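PDB 6Y2K: beta-galactosidase from Marinomonas sp. ef1, which hydrolyses terminal non-reducing beta-D-galactose residues of beta-galactosides as a cold-active GH42 glycoside hydrolase that works as a hexamer. Local coordinates for the interface of chains A and B. Coordinates in Å, arbitrary orientation; residue numbers count along the deposited sequence, not the author numbering. Chains: chain A/B, beta-galactosidase.

Contact 1: the interface of chains A and B. Residues chain A 318-319, 328-329, 331, 377; chain B 525, 552.
The guanidinium of B:Arg525 forms the centre of this patch of the A-B interface, slotted flat between a carboxylate and a methyl group of chain A. Over the centre of one face sits the carboxylate of A:Glu377, with CD 3.4 Å from CZ of B:Arg525 and the two planes only 7° apart. Against the opposite face, nearer the rim, comes the methyl CG2 of A:Thr328, 3.5 Å from NE of B:Arg525. A:Pro319 and A:Pro329 add their CD atoms beside NH1.

B:Arg525 leaves its strand with CG in the crowded position between backbone N and carbonyl carbon (chi1 57°), then runs extended to NE, which carries the tip well into chain A. A:Glu377 meets it tip to tip, its chain bent at chi2. Because the charged groups are stacked, their salt bridge is a loose one, 3.5 Å between NH1 of B:Arg525 and OE1 of A:Glu377, and the guanidinium edge remains available to the polar rim.

There, NE of B:Arg525 donates to the amide OE1 of B:Gln552 at 2.8 Å. OE1 lies at the guanidinium edge, in plane, while NE stands above the plane of the amide carbonyl, off its lone pairs; the bond probably helps fix the guanidinium's rotation. The same amide, turned steeply to the carboxylate, donates from NE2 to the syn lone pair of A:Glu377 OE2, also at 2.8 Å and nearly straight (165°). Further along the edge, NH2 of B:Arg525 meets a water at 3.0 Å that also binds the carbonyl O of A:Pro329 and OD1 of A:Asp331. The carboxylate of A:Glu377 and, more distantly, that of A:Asp331 probably favour the charged form of the arginine.

B:Arg525 and B:Gln552 project from strands 521-528 and 549-555 of the trimerisation domain, which here meets the catalytic domain of a neighbour in the hexamer, where A:Glu377 opens helix 377-395 and the other residues belong to loops.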
loop_
_atom_site.group_PDB
_atom_site.type_symbol
_atom_site.label_atom_id
_atom_site.label_comp_id
_atom_site.label_asym_id
_atom_site.label_seq_id
_atom_site.Cartn_x
_atom_site.Cartn_y
_atom_site.Cartn_z
ATOM N N GLY A 318 18.117 28.507 -17.061
ATOM C CA GLY A 318 18.234 27.168 -17.621
ATOM C C GLY A 318 18.735 26.254 -16.512
ATOM O O GLY A 318 18.750 26.662 -15.345
ATOM N N PRO A 319 19.160 25.026 -16.857
ATOM C CA PRO A 319 19.641 24.132 -15.800
ATOM C C PRO A 319 20.904 24.674 -15.121
ATOM O O PRO A 319 21.754 25.274 -15.797
ATOM C CB PRO A 319 19.949 22.827 -16.545
ATOM C CG PRO A 319 20.168 23.231 -17.959
ATOM C CD PRO A 319 19.268 24.415 -18.195
ATOM N N THR A 328 15.999 20.776 -16.635
ATOM C CA THR A 328 15.711 21.939 -17.465
ATOM C C THR A 328 14.389 22.578 -17.007
ATOM O O THR A 328 13.442 21.860 -16.664
ATOM C CB THR A 328 15.585 21.571 -18.952
ATOM O OG1 THR A 328 14.745 20.423 -19.103
ATOM C CG2 THR A 328 16.960 21.276 -19.560
ATOM N N PRO A 329 14.309 23.921 -17.002
ATOM C CA PRO A 329 13.028 24.573 -16.684
ATOM C C PRO A 329 11.949 24.278 -17.713
ATOM O O PRO A 329 12.260 23.957 -18.866
ATOM C CB PRO A 329 13.371 26.076 -16.679
ATOM C CG PRO A 329 14.855 26.176 -16.637
ATOM C CD PRO A 329 15.394 24.899 -17.215
ATOM N N ASP A 331 9.229 25.138 -20.497
ATOM C CA ASP A 331 9.156 26.200 -21.493
ATOM C C ASP A 331 8.248 27.302 -20.935
ATOM O O ASP A 331 7.161 27.020 -20.431
ATOM C CB ASP A 331 8.658 25.663 -22.845
ATOM C CG ASP A 331 9.729 24.832 -23.598
ATOM O OD1 ASP A 331 10.960 24.948 -23.322
ATOM O OD2 ASP A 331 9.332 24.070 -24.510
ATOM N N GLU A 377 17.458 28.929 -24.479
ATOM C CA GLU A 377 16.028 29.202 -24.293
ATOM C C GLU A 377 15.725 30.549 -23.619
ATOM O O GLU A 377 14.765 31.230 -23.997
ATOM C CB GLU A 377 15.365 28.043 -23.523
ATOM C CG GLU A 377 15.094 26.790 -24.366
ATOM C CD GLU A 377 16.321 25.946 -24.745
ATOM O OE1 GLU A 377 17.483 26.235 -24.349
ATOM O OE2 GLU A 377 16.112 24.951 -25.471
ATOM N N ARG B 525 21.637 21.067 -24.527
ATOM C CA ARG B 525 21.704 21.152 -23.063
ATOM C C ARG B 525 21.274 19.821 -22.453
ATOM O O ARG B 525 20.815 18.938 -23.177
ATOM C CB ARG B 525 20.843 22.300 -22.522
ATOM C CG ARG B 525 19.372 22.263 -22.900
ATOM C CD ARG B 525 18.647 23.466 -22.306
ATOM N NE ARG B 525 17.196 23.327 -22.384
ATOM C CZ ARG B 525 16.316 24.168 -21.842
ATOM N NH1 ARG B 525 16.705 25.219 -21.120
ATOM N NH2 ARG B 525 15.019 23.935 -22.009
ATOM N N GLN B 552 18.994 17.086 -24.542
ATOM C CA GLN B 552 18.196 17.809 -25.529
ATOM C C GLN B 552 19.067 17.950 -26.780
ATOM O O GLN B 552 20.089 18.651 -26.742
ATOM C CB GLN B 552 17.800 19.183 -24.988
ATOM C CG GLN B 552 16.965 20.024 -25.945
ATOM C CD GLN B 552 16.670 21.411 -25.393
ATOM O OE1 GLN B 552 16.114 21.553 -24.293
ATOM N NE2 GLN B 552 17.023 22.432 -26.152
HETATM O O HOH W 1 12.744 25.672 -21.189
#

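Contact 2: the interface of chains A and B. Residues chain A 358-361, 363; chain B 178-179, 181-182, 185, 204-205, 504-505.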
loop_
_atom_site.group_PDB
_atom_site.type_symbol
_atom_site.label_atom_id
_atom_site.label_comp_id
_atom_site.label_asym_id
_atom_site.label_seq_id
_atom_site.Cartn_x
_atom_site.Cartn_y
_atom_site.Cartn_z
ATOM N N PRO A 358 32.764 27.212 -20.728
ATOM C CA PRO A 358 33.159 25.833 -21.031
ATOM C C PRO A 358 34.159 25.224 -20.030
ATOM O O PRO A 358 34.518 24.049 -20.176
ATOM C CB PRO A 358 33.796 25.965 -22.414
ATOM C CG PRO A 358 34.455 27.291 -22.361
ATOM C CD PRO A 358 33.533 28.174 -21.541
ATOM N N PHE A 359 34.585 26.000 -19.031
ATOM C CA PHE A 359 35.582 25.573 -18.040
ATOM C C PHE A 359 35.097 25.847 -16.614
ATOM O O PHE A 359 34.146 26.605 -16.403
ATOM C CB PHE A 359 36.936 26.287 -18.271
ATOM C CG PHE A 359 36.817 27.778 -18.442
ATOM C CD1 PHE A 359 36.642 28.613 -17.344
ATOM C CD2 PHE A 359 36.832 28.342 -19.717
ATOM C CE1 PHE A 359 36.503 29.979 -17.505
ATOM C CE2 PHE A 359 36.705 29.710 -19.883
ATOM C CZ PHE A 359 36.535 30.528 -18.772
ATOM N N GLY A 360 35.778 25.228 -15.649
ATOM C CA GLY A 360 35.546 25.480 -14.221
ATOM C C GLY A 360 34.364 24.741 -13.618
ATOM O O GLY A 360 33.693 23.941 -14.298
ATOM N N GLN A 361 34.109 25.032 -12.338
ATOM C CA GLN A 361 33.103 24.337 -11.513
ATOM C C GLN A 361 31.680 24.411 -12.089
ATOM O O GLN A 361 30.884 23.478 -11.932
ATOM C CB GLN A 361 33.087 24.920 -10.079
ATOM C CG GLN A 361 34.254 24.538 -9.173
ATOM C CD GLN A 361 35.500 25.426 -9.296
ATOM O OE1 GLN A 361 35.782 25.994 -10.361
ATOM N NE2 GLN A 361 36.259 25.535 -8.201
ATOM N N GLN A 363 30.762 24.856 -15.374
ATOM C CA GLN A 363 30.665 24.628 -16.820
ATOM C C GLN A 363 29.298 24.049 -17.282
ATOM O O GLN A 363 28.916 24.238 -18.439
ATOM C CB GLN A 363 31.853 23.796 -17.347
ATOM C CG GLN A 363 31.909 22.343 -16.889
ATOM C CD GLN A 363 33.238 21.677 -17.210
ATOM O OE1 GLN A 363 33.300 20.763 -18.038
ATOM N NE2 GLN A 363 34.318 22.141 -16.562
ATOM N N TRP B 178 43.103 24.466 -17.064
ATOM C CA TRP B 178 42.135 24.359 -15.953
ATOM C C TRP B 178 41.046 25.455 -15.969
ATOM O O TRP B 178 40.052 25.352 -15.237
ATOM C CB TRP B 178 42.867 24.436 -14.601
ATOM C CG TRP B 178 43.698 23.251 -14.218
ATOM C CD1 TRP B 178 44.168 22.257 -15.036
ATOM C CD2 TRP B 178 44.198 22.956 -12.908
ATOM N NE1 TRP B 178 44.900 21.348 -14.305
ATOM C CE2 TRP B 178 44.941 21.759 -13.000
ATOM C CE3 TRP B 178 44.067 23.575 -11.658
ATOM C CZ2 TRP B 178 45.561 21.175 -11.888
ATOM C CZ3 TRP B 178 44.695 22.995 -10.552
ATOM C CH2 TRP B 178 45.433 21.814 -10.677
ATOM N N GLY B 179 41.241 26.518 -16.757
ATOM C CA GLY B 179 40.334 27.668 -16.741
ATOM C C GLY B 179 40.362 28.453 -15.432
ATOM O O GLY B 179 39.321 28.919 -14.953
ATOM N N VAL B 181 41.123 31.376 -14.576
ATOM C CA VAL B 181 40.509 32.712 -14.534
ATOM C C VAL B 181 39.209 32.703 -13.711
ATOM O O VAL B 181 38.890 33.678 -13.009
ATOM C CB VAL B 181 40.259 33.271 -15.959
ATOM C CG1 VAL B 181 39.211 32.454 -16.714
ATOM C CG2 VAL B 181 39.860 34.744 -15.889
ATOM N N PHE B 182 38.482 31.588 -13.788
ATOM C CA PHE B 182 37.261 31.369 -13.017
ATOM C C PHE B 182 37.538 31.425 -11.508
ATOM O O PHE B 182 38.482 30.797 -11.010
ATOM C CB PHE B 182 36.646 30.015 -13.414
ATOM C CG PHE B 182 35.280 29.769 -12.845
ATOM C CD1 PHE B 182 34.167 30.412 -13.375
ATOM C CD2 PHE B 182 35.101 28.885 -11.782
ATOM C CE1 PHE B 182 32.901 30.198 -12.851
ATOM C CE2 PHE B 182 33.835 28.648 -11.262
ATOM C CZ PHE B 182 32.733 29.303 -11.798
ATOM N N MET B 185 41.264 31.694 -9.562
ATOM C CA MET B 185 42.049 30.533 -9.121
ATOM C C MET B 185 43.516 30.553 -9.615
ATOM O O MET B 185 44.316 29.710 -9.189
ATOM C CB MET B 185 41.362 29.229 -9.553
ATOM C CG MET B 185 40.122 28.863 -8.731
ATOM S SD MET B 185 39.375 27.262 -9.148
ATOM C CE MET B 185 38.723 27.576 -10.788
ATOM N N ASN B 204 38.038 22.940 -8.494
ATOM C CA ASN B 204 37.956 22.922 -9.957
ATOM C C ASN B 204 37.943 21.456 -10.403
ATOM O O ASN B 204 38.793 20.687 -9.957
ATOM C CB ASN B 204 39.167 23.654 -10.556
ATOM C CG ASN B 204 39.070 23.866 -12.065
ATOM O OD1 ASN B 204 38.309 23.192 -12.765
ATOM N ND2 ASN B 204 39.875 24.801 -12.575
ATOM N N PRO B 205 36.974 21.054 -11.259
ATOM C CA PRO B 205 37.024 19.666 -11.732
ATOM C C PRO B 205 38.325 19.274 -12.461
ATOM O O PRO B 205 38.700 18.098 -12.422
ATOM C CB PRO B 205 35.802 19.558 -12.660
ATOM C CG PRO B 205 35.419 20.972 -12.982
ATOM C CD PRO B 205 35.758 21.740 -11.741
ATOM N N TYR B 504 39.135 18.746 -18.912
ATOM C CA TYR B 504 37.838 18.979 -18.281
ATOM C C TYR B 504 37.191 20.298 -18.747
ATOM O O TYR B 504 36.821 21.145 -17.939
ATOM C CB TYR B 504 37.941 18.884 -16.743
ATOM C CG TYR B 504 36.775 18.165 -16.087
ATOM C CD1 TYR B 504 35.456 18.560 -16.316
ATOM C CD2 TYR B 504 36.995 17.087 -15.219
ATOM C CE1 TYR B 504 34.392 17.899 -15.715
ATOM C CE2 TYR B 504 35.938 16.421 -14.620
ATOM C CZ TYR B 504 34.635 16.830 -14.865
ATOM O OH TYR B 504 33.588 16.160 -14.279
ATOM N N GLN B 505 37.066 20.455 -20.063
ATOM C CA GLN B 505 36.286 21.550 -20.635
ATOM C C GLN B 505 35.288 21.008 -21.644
ATOM O O GLN B 505 35.454 19.899 -22.149
ATOM C CB GLN B 505 37.183 22.593 -21.316
ATOM C CG GLN B 505 38.199 23.259 -20.393
ATOM C CD GLN B 505 38.862 24.485 -21.009
ATOM O OE1 GLN B 505 38.319 25.105 -21.929
ATOM N NE2 GLN B 505 40.034 24.854 -20.483
HETATM O O HOH W 2 37.753 23.370 -16.372
#
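A loop of one subunit inserted among loops and helix ends of its neighbour provides an example of mixed apolar and polar docking. The apolar share falls mainly to A:Phe359, whose ring is swung out with CG between backbone N and carbonyl carbon (chi1 49°). Its CE1 reaches CG1 of B:Val181 at 3.8 Å, the adjoining CD1 rests near B:Gly179, and its CB lies alongside the side chain of B:Gln505. A:Gln361, bent at chi2 (86°), crosses B:Pro205 and B:Phe182 obliquely, its OE1 near CD2 and CE2 of the phenyl ring, and its amide carbon CD packs 3.6 Å from CA of B:Asn204. Its tip meets B:Met185, where NE2 makes at most a weak hydrogen bond to the thioether SD.

Direct polar bonding centres on A:Gln363. Its NE2 donates to the carbonyl O of B:Tyr504 at 3.0 Å, approaching from above the carbonyl plane, and also to the carbonyl O of A:Gly360, on a lone pair in plane. Together the two bonds probably fix the amide's rotation, almost perpendicular to the B:Tyr504 ring, with OE1 at the ring's edge.

A water adds a bridge: the backbone N of A:Gly360 binds it at 2.8 Å, and it links onward to the carbonyl oxygens of B:Tyr504 and B:Trp178. The B:Trp178 O also receives the side-chain amide ND2 of B:Asn204 at 2.7 Å, nearly straight at the hydrogen (174°), the donor above the carbonyl plane.

The C-alpha centres of contact 1 and contact 2 lie about 21 Å apart on the same A-B interface, and they have no residue in common. On chain A both draw largely on loops, with helix 377-395 entering contact 1. Chain B offers strands 521-528 and 549-555 to contact 1, and to contact 2 the ends of helices 171-178 and 205-233 together with the 3-10 helix 182-184 and the 504-505 loop. Two such separated anchor points should limit rocking of one subunit on the other. As the enzyme's combination of cold activity and thermal stability depends on its hexamer, both contacts plausibly contribute to that stability.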